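Local coordinates for putative nitrate transport protein (Thermoplasma volcanium, PDB 3MST) that is of unproven function but, as a putative nitrate transport protein, probably serves as a solute-binding component of a transport system, at residues A109-A114 with K151-D156. Residues are numbered along the deposited sequence; the frame is centred on the assembly and turned at random.
Sequences AYYDKA and KELGLD
Y111 meets L153 and L155 with different parts of one ring, a worked example of how a single aromatic can join two helix ends at a protein surface. L153 lies against the root of the ring: its CD2 is 3.9 Å from CD1 of Y111, while its CD1 reaches CG and CD2 of the tyrosine, so both methyls of the leucine fork lie on one side of the ring, beside its inner half. L155 takes the outer half. Its CD1 methyl sits 3.8 Å from CE2 of Y111 and 3.6 Å from the phenolic OH, approaching from the direction opposite to that of the tyrosine. Both leucines reach the ring obliquely, and these contacts are purely van der Waals. On Y111 itself, CG stands anti to the carbonyl carbon (chi1 -63°), which carries the ring out from its helix toward 151-156. The face on the other side from the leucines is overlain by the neighbouring Y110, whose CD2 stands 3.9 Å above its centre. The leucines owe their spacing to a Schellman motif that ends helix 146-152: G154, at positive phi, returns its N to K151 O (3.0 Å), and the turn sets L153 and L155 on the same tyrosine. Helix 100-112 closes comparably, with K113 at positive phi and A114 N bonded to A109 O at 3.0 Å, before the chain enters strand 115-118, an outermost strand of the five-stranded mixed sheet. Farther out, the phenolic OH of Y111 is hydrogen-bonded to R232, which fixes the end of the ring that L155 touches. Salt bridges from R149 to both D112 and E152 provide a polar link between the two helix ends beside the apolar patch.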
loop_
_atom_site.group_PDB
_atom_site.type_symbol
_atom_site.label_atom_id
_atom_site.label_comp_id
_atom_site.label_asym_id
_atom_site.label_seq_id
_atom_site.Cartn_x
_atom_site.Cartn_y
_atom_site.Cartn_z
ATOM N N ALA A 109 -4.477 7.885 -15.667
ATOM C CA ALA A 109 -4.255 8.763 -16.817
ATOM C C ALA A 109 -4.913 8.234 -18.085
ATOM O O ALA A 109 -5.288 9.012 -18.963
ATOM C CB ALA A 109 -2.793 8.979 -17.038
ATOM N N TYR A 110 -5.050 6.914 -18.200
ATOM C CA TYR A 110 -5.722 6.347 -19.378
ATOM C C TYR A 110 -7.153 6.830 -19.481
ATOM O O TYR A 110 -7.639 7.231 -20.544
ATOM C CB TYR A 110 -5.676 4.791 -19.304
ATOM C CG TYR A 110 -6.338 4.163 -20.494
ATOM C CD1 TYR A 110 -5.637 4.044 -21.698
ATOM C CD2 TYR A 110 -7.657 3.755 -20.453
ATOM C CE1 TYR A 110 -6.270 3.503 -22.850
ATOM C CE2 TYR A 110 -8.309 3.211 -21.584
ATOM C CZ TYR A 110 -7.592 3.106 -22.778
ATOM O OH TYR A 110 -8.268 2.583 -23.887
ATOM N N TYR A 111 -7.817 6.760 -18.355
ATOM C CA TYR A 111 -9.213 7.125 -18.231
ATOM C C TYR A 111 -9.445 8.639 -18.291
ATOM O O TYR A 111 -10.456 9.146 -18.846
ATOM C CB TYR A 111 -9.813 6.548 -16.937
ATOM C CG TYR A 111 -9.780 5.037 -16.988
ATOM C CD1 TYR A 111 -10.700 4.319 -17.739
ATOM C CD2 TYR A 111 -8.747 4.344 -16.399
ATOM C CE1 TYR A 111 -10.617 2.958 -17.875
ATOM C CE2 TYR A 111 -8.637 2.983 -16.516
ATOM C CZ TYR A 111 -9.558 2.273 -17.270
ATOM O OH TYR A 111 -9.422 0.906 -17.406
ATOM N N ASP A 112 -8.540 9.385 -17.686
ATOM C CA ASP A 112 -8.664 10.824 -17.651
ATOM C C ASP A 112 -8.115 11.490 -18.921
ATOM O O ASP A 112 -8.199 12.712 -19.038
ATOM C CB ASP A 112 -7.968 11.398 -16.407
ATOM C CG ASP A 112 -8.738 11.174 -15.113
ATOM O OD1 ASP A 112 -9.900 10.726 -15.153
ATOM O OD2 ASP A 112 -8.184 11.475 -14.017
ATOM N N LYS A 113 -7.481 10.740 -19.815
ATOM C CA LYS A 113 -6.858 11.273 -21.028
ATOM C C LYS A 113 -5.848 12.337 -20.628
ATOM O O LYS A 113 -5.882 13.483 -21.101
ATOM C CB LYS A 113 -7.927 11.809 -21.998
ATOM C CG LYS A 113 -8.927 10.724 -22.442
ATOM C CD LYS A 113 -10.006 11.255 -23.397
ATOM C CE LYS A 113 -10.944 10.119 -23.846
ATOM N NZ LYS A 113 -11.721 9.549 -22.707
ATOM N N ALA A 114 -4.900 11.909 -19.783
ATOM C CA ALA A 114 -3.894 12.800 -19.223
ATOM C C ALA A 114 -2.492 12.295 -19.455
ATOM O O ALA A 114 -2.249 11.084 -19.625
ATOM C CB ALA A 114 -4.131 12.956 -17.741
ATOM N N LYS A 151 -13.526 2.774 -7.774
ATOM C CA LYS A 151 -14.891 2.199 -7.734
ATOM C C LYS A 151 -15.745 2.734 -8.868
ATOM O O LYS A 151 -16.459 1.945 -9.545
ATOM C CB LYS A 151 -15.553 2.457 -6.404
ATOM C CG LYS A 151 -14.976 1.683 -5.263
ATOM C CD LYS A 151 -15.736 2.006 -3.952
ATOM C CE LYS A 151 -15.223 1.246 -2.752
ATOM N NZ LYS A 151 -16.058 1.466 -1.551
ATOM N N GLU A 152 -15.705 4.052 -9.088
ATOM C CA GLU A 152 -16.399 4.674 -10.219
ATOM C C GLU A 152 -16.034 3.993 -11.554
ATOM O O GLU A 152 -16.882 3.826 -12.430
ATOM C CB GLU A 152 -16.167 6.191 -10.336
ATOM C CG GLU A 152 -16.675 7.026 -9.145
ATOM C CD GLU A 152 -16.134 8.484 -9.161
ATOM O OE1 GLU A 152 -15.306 8.811 -10.023
ATOM O OE2 GLU A 152 -16.524 9.302 -8.290
ATOM N N LEU A 153 -14.772 3.620 -11.711
ATOM C CA LEU A 153 -14.260 3.010 -12.927
ATOM C C LEU A 153 -14.416 1.475 -12.983
ATOM O O LEU A 153 -14.058 0.878 -14.004
ATOM C CB LEU A 153 -12.790 3.388 -13.101
ATOM C CG LEU A 153 -12.483 4.878 -13.361
ATOM C CD1 LEU A 153 -11.003 5.135 -13.164
ATOM C CD2 LEU A 153 -12.955 5.365 -14.740
ATOM N N GLY A 154 -14.919 0.860 -11.906
ATOM C CA GLY A 154 -15.026 -0.611 -11.797
ATOM C C GLY A 154 -13.692 -1.343 -11.609
ATOM O O GLY A 154 -13.525 -2.516 -12.067
ATOM N N LEU A 155 -12.756 -0.695 -10.913
ATOM C CA LEU A 155 -11.387 -1.183 -10.771
ATOM C C LEU A 155 -10.943 -1.193 -9.310
ATOM O O LEU A 155 -9.727 -1.024 -9.017
ATOM C CB LEU A 155 -10.415 -0.363 -11.605
ATOM C CG LEU A 155 -10.596 -0.499 -13.117
ATOM C CD1 LEU A 155 -9.691 0.505 -13.844
ATOM C CD2 LEU A 155 -10.414 -1.956 -13.550
ATOM N N ASP A 156 -11.929 -1.438 -8.443
ATOM C CA ASP A 156 -11.743 -1.581 -6.992
ATOM C C ASP A 156 -11.108 -2.914 -6.654
ATOM O O ASP A 156 -11.820 -3.912 -6.521
ATOM C CB ASP A 156 -13.069 -1.439 -6.233
ATOM C CG ASP A 156 -12.894 -1.573 -4.729
ATOM O OD1 ASP A 156 -11.713 -1.442 -4.241
ATOM O OD2 ASP A 156 -13.950 -1.774 -4.071
#